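Local coordinates for protein aspartate aminotransferase (Rhodobacter sphaeroides, PDB 3NRA) that probably catalyses the pyridoxal-phosphate-dependent transfer of an amino group from L-aspartate to 2-oxoglutarate, giving oxaloacetate and L-glutamate, at residues Val129-Pro134 and Gly148-Val153; Asp135-Arg140 and Gly369-Pro374; Val182-Asn187 and Thr214-Gln219. One frame throughout, in Å; residues are numbered along the deposited sequence.

Overall arrangement
Contacts 1 and 3 lie in one seven-stranded mixed sheet, their centres about 11 Å apart, where strands 128-133 and 182-186 are neighbours. Contact 1 reaches the sheet's outer strand 149-154, and contact 3 continues inward to strand 214-218. Contact 2, centred about 10 Å from contact 1 and about 14 Å from contact 3, starts directly after strand 128-133, where the chain leads into helix 137-145. Residues 135-140 fall between the two segments of contact 1, so contacts 1 and 2 alternate along the chain; contact 3 follows contact 1 and precedes residues 369-374. Contacts 1 and 3 build the cofactor-binding sheet, and contact 2 links it to the region after strand 364-368 of a second, four-stranded sheet.

Contact 1: Val129-Pro134 and Gly148-Val153; sequences VAIVQP and GEMVPV
Ile131 and Met150, a selenomethionine here, cross side chain to side chain at about a right angle, with CB of Ile131 3.8 Å and CG2 of Ile131 3.9 Å from SE of Met150. CG of Met150 stands anti to the backbone N (chi1 164°), and a bend at chi3 (81°) brings its CE to 3.6 Å from NE2 of Gln133. Val143 of helix 137-145 packs on Val129 and Ile131 over this same face, which is thus tightly filled. The other face carries Ala130, Val132, Val151 and Val153; CB of Ala130 lies 4.1 Å from CG2 of Val153, and helix 169-177 covers Ala130, Val151 and Val153 with Leu172 and Ala175. Five backbone hydrogen bonds alternate in direction between the strands, among them Val151 N to Val129 O at 2.8 Å and Gln133 N to Val153 O at 3.0 Å. Parallel strands joined through helix 137-145 make this a beta-alpha-beta unit, and the 40° between their axes shows a strong twist at this margin of the sheet. The looser part is the outward edge of strand 149-153, at Glu149 and Pro152. The side chains of Gln133 and Pro152 lie side by side, pointing the same way, with OE1 of Gln133 3.3 Å from CB of Pro152. An alanine at Gln133 would take the amide away from CE of Met150 and would probably open a gap beside Pro152.

Contact 2: Asp135-Arg140 and Gly369-Pro374; sequences DYFANR and GTEFSP
OD1 of Asp135 is gripped by two groups, Tyr136 N and Ser186 OG, while the backbone N of the same residue crosses to Phe372. Tyr136 N donates to Asp135 OD1 at 2.7 Å, reaching the carboxylate on its anti side and 19° out of its plane. Asp135 N donates to Phe372 O at 3.2 Å, with the donor tilted 29° from the carbonyl plane. The carbonyl of Asp135 then turns to the aromatic residue: its O lies in the plane of the Phe372 ring, at the edge, 3.4 Å from CD1 of Phe372. CB of Phe372 is also 3.4 Å from Asp135 O, and CG, with the ring it carries, is set beside the backbone N of Phe372 (chi1 -45°). One face of that ring is covered at its centre by CB of Glu371. A second aromatic residue meets backbone, as CA of Phe137 approaches Glu371 O at 3.6 Å in a CA-H...O contact. The fit is loose toward Arg140, whose extended chain brings NH1 only to 4.4 Å from CD of Pro374. The contact joins the segment leading into helix 137-145 to the loop, with a short 3-10 segment, after strand 364-368, and Ala280 of the second subunit packs on Phe137. No salt bridge crosses between the segments; the Asp135 carboxylate instead bonds Tyr136 N and Ser186 OG, which ties residues 135-140 to strand 182-186.

Contact 3: Val182-Asn187 and Thr214-Gln219; sequences VFLFSN and TVIADQ
Ile216 crosses Leu184 and Val182 of the neighbouring strand obliquely. Its CB lies 3.7 Å from CD1 of Leu184, and CG2 of Ile216 comes closer to that same methyl, at 3.5 Å. CG1 turns beside the backbone N, and the extended chi2 (160°) sends the tip, CD1 of Ile216, to 4.1 Å from CG1 of Val182. Helix 110-120 adds Ala118 against Ile216 and Leu115 against Leu184 on this face. The opposite face carries Phe185, whose ring meets CG1 of Val215 edge-on, CE1 of Phe185 lying 3.7 Å from that methyl. Ile201 of helix 198-211 touches the Phe185 side chain, and Tyr196 meets its ring edge-to-face. The two parallel strands, joined through that helix as a beta-alpha-beta unit, run only 10° apart and share five backbone hydrogen bonds. The shortest, Asp218 N to Phe185 O, is 2.7 Å and nearly straight at 172°. Past the strand ends, a water accepts from ND2 of Asn187 and donates to OE1 of Gln219 at 2.7 Å; Asn187 OD1 accepts from Tyr196 N, and Gln219 NE2 bonds to His233 ND1. Asn187 N donates to Asp218 O at 2.9 Å, so both the N-H and the carbonyl of Asp218 are bonded to residues 182-187. This sets the backbone from which CG of Asp218 leaves anti to N. OD2 is hydrogen-bonded to N1 of the pyridoxal phosphate-lysine adduct at position 253, and the carboxylate probably helps keep that pyridine nitrogen protonated, as in related aminotransferases.

Contact 1: Val129-Pro134 and Gly148-Val153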
# COMPACT_ATOMS: atom_id res chain seq x y z
N VAL B 129 -18.66 10.67 10.77
CA VAL B 129 -17.67 9.85 11.43
C VAL B 129 -17.16 10.57 12.65
O VAL B 129 -16.73 11.71 12.53
CB VAL B 129 -16.47 9.56 10.49
CG1 VAL B 129 -15.50 8.58 11.17
CG2 VAL B 129 -16.96 9.02 9.13
N ALA B 130 -17.26 9.94 13.83
CA ALA B 130 -16.71 10.48 15.08
C ALA B 130 -15.20 10.30 15.11
O ALA B 130 -14.70 9.18 14.95
CB ALA B 130 -17.35 9.80 16.30
N ILE B 131 -14.48 11.40 15.29
CA ILE B 131 -13.00 11.41 15.31
C ILE B 131 -12.58 12.16 16.55
O ILE B 131 -13.16 13.22 16.87
CB ILE B 131 -12.42 12.11 14.06
CG1 ILE B 131 -12.77 11.31 12.78
CG2 ILE B 131 -10.88 12.35 14.18
CD1 ILE B 131 -12.17 9.95 12.72
N VAL B 132 -11.62 11.61 17.29
CA VAL B 132 -11.10 12.23 18.50
C VAL B 132 -10.12 13.37 18.14
O VAL B 132 -9.40 13.28 17.15
CB VAL B 132 -10.38 11.19 19.39
CG1 VAL B 132 -9.81 11.85 20.69
CG2 VAL B 132 -11.33 10.01 19.73
N GLN B 133 -10.13 14.43 18.94
CA GLN B 133 -9.17 15.52 18.84
C GLN B 133 -8.51 15.73 20.22
O GLN B 133 -9.20 15.94 21.20
CB GLN B 133 -9.89 16.81 18.42
CG GLN B 133 -10.54 16.74 17.06
CD GLN B 133 -11.06 18.06 16.59
OE1 GLN B 133 -11.67 18.80 17.35
NE2 GLN B 133 -10.83 18.37 15.32
N PRO B 134 -7.18 15.60 20.30
CA PRO B 134 -6.21 15.21 19.30
C PRO B 134 -6.20 13.72 19.03
O PRO B 134 -6.50 12.91 19.94
CB PRO B 134 -4.91 15.65 19.93
CG PRO B 134 -5.16 15.48 21.38
CD PRO B 134 -6.51 15.98 21.56
N GLY B 148 -16.62 11.89 3.84
CA GLY B 148 -17.38 11.84 5.08
C GLY B 148 -17.30 13.17 5.80
O GLY B 148 -16.45 14.00 5.48
N GLU B 149 -18.17 13.35 6.79
CA GLU B 149 -18.20 14.55 7.62
C GLU B 149 -17.68 14.18 9.02
O GLU B 149 -18.32 13.40 9.74
CB GLU B 149 -19.62 15.04 7.72
CG GLU B 149 -19.79 16.36 8.49
CD GLU B 149 -21.28 16.68 8.82
OE1 GLU B 149 -22.20 16.15 8.12
OE2 GLU B 149 -21.51 17.43 9.79
N MSE B 150 -16.52 14.72 9.39
CA MSE B 150 -16.01 14.52 10.76
C MSE B 150 -16.91 15.21 11.76
O MSE B 150 -17.24 16.39 11.58
CB MSE B 150 -14.58 15.06 10.92
CG MSE B 150 -14.15 15.24 12.43
SE MSE B 150 -12.27 15.61 12.57
CE MSE B 150 -12.41 17.50 12.16
N VAL B 151 -17.25 14.49 12.83
CA VAL B 151 -17.85 15.07 14.04
C VAL B 151 -16.82 14.89 15.14
O VAL B 151 -16.48 13.76 15.50
CB VAL B 151 -19.17 14.36 14.41
CG1 VAL B 151 -19.86 15.05 15.67
CG2 VAL B 151 -20.14 14.35 13.20
N PRO B 152 -16.17 15.99 15.58
CA PRO B 152 -15.11 15.85 16.55
C PRO B 152 -15.63 15.50 17.96
O PRO B 152 -16.73 15.84 18.30
CB PRO B 152 -14.45 17.23 16.55
CG PRO B 152 -15.49 18.16 16.10
CD PRO B 152 -16.33 17.39 15.13
N VAL B 153 -14.83 14.73 18.68
CA VAL B 153 -15.06 14.40 20.06
C VAL B 153 -13.81 14.83 20.81
O VAL B 153 -12.71 14.36 20.51
CB VAL B 153 -15.23 12.90 20.23
CG1 VAL B 153 -15.50 12.54 21.72
CG2 VAL B 153 -16.38 12.37 19.31

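Contact 2: Asp135-Arg140 and Gly369-Pro374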
# COMPACT_ATOMS: atom_id res chain seq x y z
N ASP B 135 -5.85 13.35 17.79
CA ASP B 135 -5.60 11.96 17.46
C ASP B 135 -4.72 11.86 16.18
O ASP B 135 -4.22 12.86 15.65
CB ASP B 135 -6.95 11.21 17.29
CG ASP B 135 -6.88 9.72 17.70
OD1 ASP B 135 -5.83 9.10 17.47
OD2 ASP B 135 -7.90 9.17 18.18
N TYR B 136 -4.51 10.64 15.73
CA TYR B 136 -3.54 10.32 14.71
C TYR B 136 -3.75 11.17 13.44
O TYR B 136 -4.90 11.43 13.04
CB TYR B 136 -3.66 8.82 14.39
CG TYR B 136 -2.71 8.29 13.39
CD1 TYR B 136 -1.35 8.15 13.68
CD2 TYR B 136 -3.16 7.80 12.17
CE1 TYR B 136 -0.46 7.62 12.77
CE2 TYR B 136 -2.29 7.26 11.26
CZ TYR B 136 -0.92 7.16 11.58
OH TYR B 136 -0.03 6.63 10.68
N PHE B 137 -2.64 11.61 12.84
CA PHE B 137 -2.65 12.59 11.71
C PHE B 137 -3.54 12.15 10.54
O PHE B 137 -4.21 12.97 9.91
CB PHE B 137 -1.19 12.90 11.21
CG PHE B 137 -0.71 11.99 10.09
CD1 PHE B 137 -0.25 10.72 10.36
CD2 PHE B 137 -0.80 12.40 8.75
CE1 PHE B 137 0.11 9.84 9.30
CE2 PHE B 137 -0.42 11.55 7.71
CZ PHE B 137 0.03 10.26 8.00
N ALA B 138 -3.58 10.85 10.29
CA ALA B 138 -4.31 10.32 9.12
C ALA B 138 -5.86 10.29 9.30
O ALA B 138 -6.57 10.23 8.33
CB ALA B 138 -3.79 8.91 8.74
N ASN B 139 -6.33 10.35 10.54
CA ASN B 139 -7.75 10.05 10.84
C ASN B 139 -8.72 11.04 10.19
O ASN B 139 -9.58 10.64 9.41
CB ASN B 139 -7.98 9.97 12.38
CG ASN B 139 -7.31 8.75 13.02
OD1 ASN B 139 -6.59 8.03 12.36
ND2 ASN B 139 -7.57 8.51 14.32
N ARG B 140 -8.53 12.33 10.45
CA ARG B 140 -9.29 13.38 9.78
C ARG B 140 -9.16 13.31 8.25
O ARG B 140 -10.17 13.43 7.51
CB ARG B 140 -8.84 14.76 10.26
CG ARG B 140 -9.72 15.91 9.70
CD ARG B 140 -9.32 17.27 10.20
NE ARG B 140 -10.37 18.23 9.87
CZ ARG B 140 -10.35 19.54 10.16
NH1 ARG B 140 -9.31 20.10 10.79
NH2 ARG B 140 -11.40 20.30 9.82
N GLY B 369 1.90 20.36 16.92
CA GLY B 369 0.67 19.87 17.51
C GLY B 369 -0.53 19.99 16.59
O GLY B 369 -1.51 19.23 16.77
N THR B 370 -0.47 20.91 15.60
CA THR B 370 -1.57 21.07 14.64
C THR B 370 -1.80 19.83 13.73
O THR B 370 -2.86 19.71 13.13
CB THR B 370 -1.39 22.34 13.75
OG1 THR B 370 -0.10 22.32 13.17
CG2 THR B 370 -1.56 23.61 14.57
N GLU B 371 -0.84 18.91 13.64
CA GLU B 371 -1.07 17.63 12.90
C GLU B 371 -2.20 16.78 13.50
O GLU B 371 -2.81 15.97 12.79
CB GLU B 371 0.22 16.79 12.83
CG GLU B 371 1.27 17.28 11.80
CD GLU B 371 0.71 17.42 10.38
OE1 GLU B 371 0.36 16.39 9.76
OE2 GLU B 371 0.62 18.56 9.89
N PHE B 372 -2.47 16.97 14.79
CA PHE B 372 -3.38 16.10 15.55
C PHE B 372 -4.70 16.74 15.88
O PHE B 372 -5.67 16.04 16.13
CB PHE B 372 -2.70 15.64 16.82
CG PHE B 372 -1.29 15.19 16.59
CD1 PHE B 372 -1.03 13.97 16.00
CD2 PHE B 372 -0.24 16.04 16.86
CE1 PHE B 372 0.27 13.58 15.72
CE2 PHE B 372 1.07 15.64 16.57
CZ PHE B 372 1.32 14.43 16.01
N SER B 373 -4.74 18.06 15.90
CA SER B 373 -5.97 18.80 16.10
C SER B 373 -5.67 20.26 15.85
O SER B 373 -4.59 20.72 16.20
CB SER B 373 -6.45 18.62 17.55
OG SER B 373 -7.41 19.56 17.91
N PRO B 374 -6.65 21.02 15.33
CA PRO B 374 -6.45 22.46 15.20
C PRO B 374 -6.34 23.20 16.54
O PRO B 374 -5.89 24.31 16.58
CB PRO B 374 -7.71 22.91 14.46
CG PRO B 374 -8.73 21.89 14.80
CD PRO B 374 -8.01 20.62 14.95

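Contact 3: Val182-Asn187 and Thr214-Gln219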
# COMPACT_ATOMS: atom_id res chain seq x y z
N VAL B 182 -19.86 5.51 12.36
CA VAL B 182 -18.50 5.06 12.57
C VAL B 182 -17.78 5.92 13.63
O VAL B 182 -17.95 7.16 13.66
CB VAL B 182 -17.70 5.10 11.27
CG1 VAL B 182 -16.24 4.58 11.49
CG2 VAL B 182 -18.42 4.31 10.18
N PHE B 183 -16.96 5.27 14.47
CA PHE B 183 -16.03 5.93 15.39
C PHE B 183 -14.64 5.29 15.25
O PHE B 183 -14.50 4.10 15.34
CB PHE B 183 -16.55 5.75 16.82
CG PHE B 183 -15.60 6.27 17.90
CD1 PHE B 183 -15.07 7.56 17.84
CD2 PHE B 183 -15.35 5.51 19.04
CE1 PHE B 183 -14.28 8.04 18.84
CE2 PHE B 183 -14.50 5.99 20.04
CZ PHE B 183 -13.97 7.27 19.93
N LEU B 184 -13.62 6.14 15.03
CA LEU B 184 -12.23 5.72 14.82
C LEU B 184 -11.41 6.40 15.89
O LEU B 184 -11.56 7.62 16.10
CB LEU B 184 -11.75 6.19 13.44
CG LEU B 184 -10.24 6.19 13.19
CD1 LEU B 184 -9.62 4.76 13.30
CD2 LEU B 184 -9.94 6.86 11.85
N PHE B 185 -10.59 5.62 16.61
CA PHE B 185 -9.70 6.16 17.64
C PHE B 185 -8.46 5.30 17.85
O PHE B 185 -8.49 4.07 17.60
CB PHE B 185 -10.47 6.36 18.97
CG PHE B 185 -10.70 5.10 19.76
CD1 PHE B 185 -11.58 4.14 19.31
CD2 PHE B 185 -10.11 4.93 21.02
CE1 PHE B 185 -11.83 2.98 20.06
CE2 PHE B 185 -10.34 3.78 21.77
CZ PHE B 185 -11.21 2.80 21.29
N SER B 186 -7.37 5.95 18.27
CA SER B 186 -6.17 5.24 18.69
C SER B 186 -6.13 5.08 20.22
O SER B 186 -6.51 5.98 20.97
CB SER B 186 -4.88 5.95 18.18
OG SER B 186 -4.70 7.19 18.81
N ASN B 187 -5.68 3.90 20.64
CA ASN B 187 -5.53 3.53 22.04
C ASN B 187 -4.32 2.59 22.17
O ASN B 187 -4.39 1.47 21.72
CB ASN B 187 -6.77 2.79 22.54
CG ASN B 187 -6.71 2.52 24.01
OD1 ASN B 187 -5.99 3.19 24.74
ND2 ASN B 187 -7.46 1.52 24.46
N THR B 214 -20.11 1.22 13.98
CA THR B 214 -18.89 0.47 13.81
C THR B 214 -17.75 1.25 14.48
O THR B 214 -17.69 2.48 14.40
CB THR B 214 -18.58 0.26 12.26
OG1 THR B 214 -19.53 -0.64 11.70
CG2 THR B 214 -17.22 -0.26 12.03
N VAL B 215 -16.86 0.55 15.16
CA VAL B 215 -15.71 1.16 15.78
C VAL B 215 -14.45 0.54 15.18
O VAL B 215 -14.36 -0.69 15.07
CB VAL B 215 -15.70 0.91 17.34
CG1 VAL B 215 -14.45 1.44 17.95
CG2 VAL B 215 -16.94 1.52 18.02
N ILE B 216 -13.52 1.40 14.78
CA ILE B 216 -12.16 1.00 14.37
C ILE B 216 -11.24 1.40 15.51
O ILE B 216 -11.08 2.57 15.78
CB ILE B 216 -11.73 1.76 13.08
CG1 ILE B 216 -12.75 1.53 11.94
CG2 ILE B 216 -10.29 1.36 12.65
CD1 ILE B 216 -12.68 2.61 10.81
N ALA B 217 -10.71 0.42 16.23
CA ALA B 217 -9.82 0.68 17.36
C ALA B 217 -8.37 0.48 16.92
O ALA B 217 -7.96 -0.63 16.58
CB ALA B 217 -10.15 -0.22 18.52
N ASP B 218 -7.61 1.58 16.87
CA ASP B 218 -6.22 1.55 16.41
C ASP B 218 -5.29 1.36 17.65
O ASP B 218 -4.96 2.32 18.37
CB ASP B 218 -5.90 2.85 15.64
CG ASP B 218 -4.52 2.85 15.00
OD1 ASP B 218 -3.69 2.01 15.37
OD2 ASP B 218 -4.26 3.71 14.12
N GLN B 219 -4.88 0.12 17.85
CA GLN B 219 -4.12 -0.29 19.02
C GLN B 219 -2.68 -0.54 18.68
O GLN B 219 -2.00 -1.37 19.33
CB GLN B 219 -4.76 -1.54 19.63
CG GLN B 219 -6.31 -1.41 19.86
CD GLN B 219 -6.87 -2.53 20.76
OE1 GLN B 219 -7.98 -2.42 21.29
NE2 GLN B 219 -6.08 -3.60 20.95
O HOH W 1 -9.17 -0.78 23.09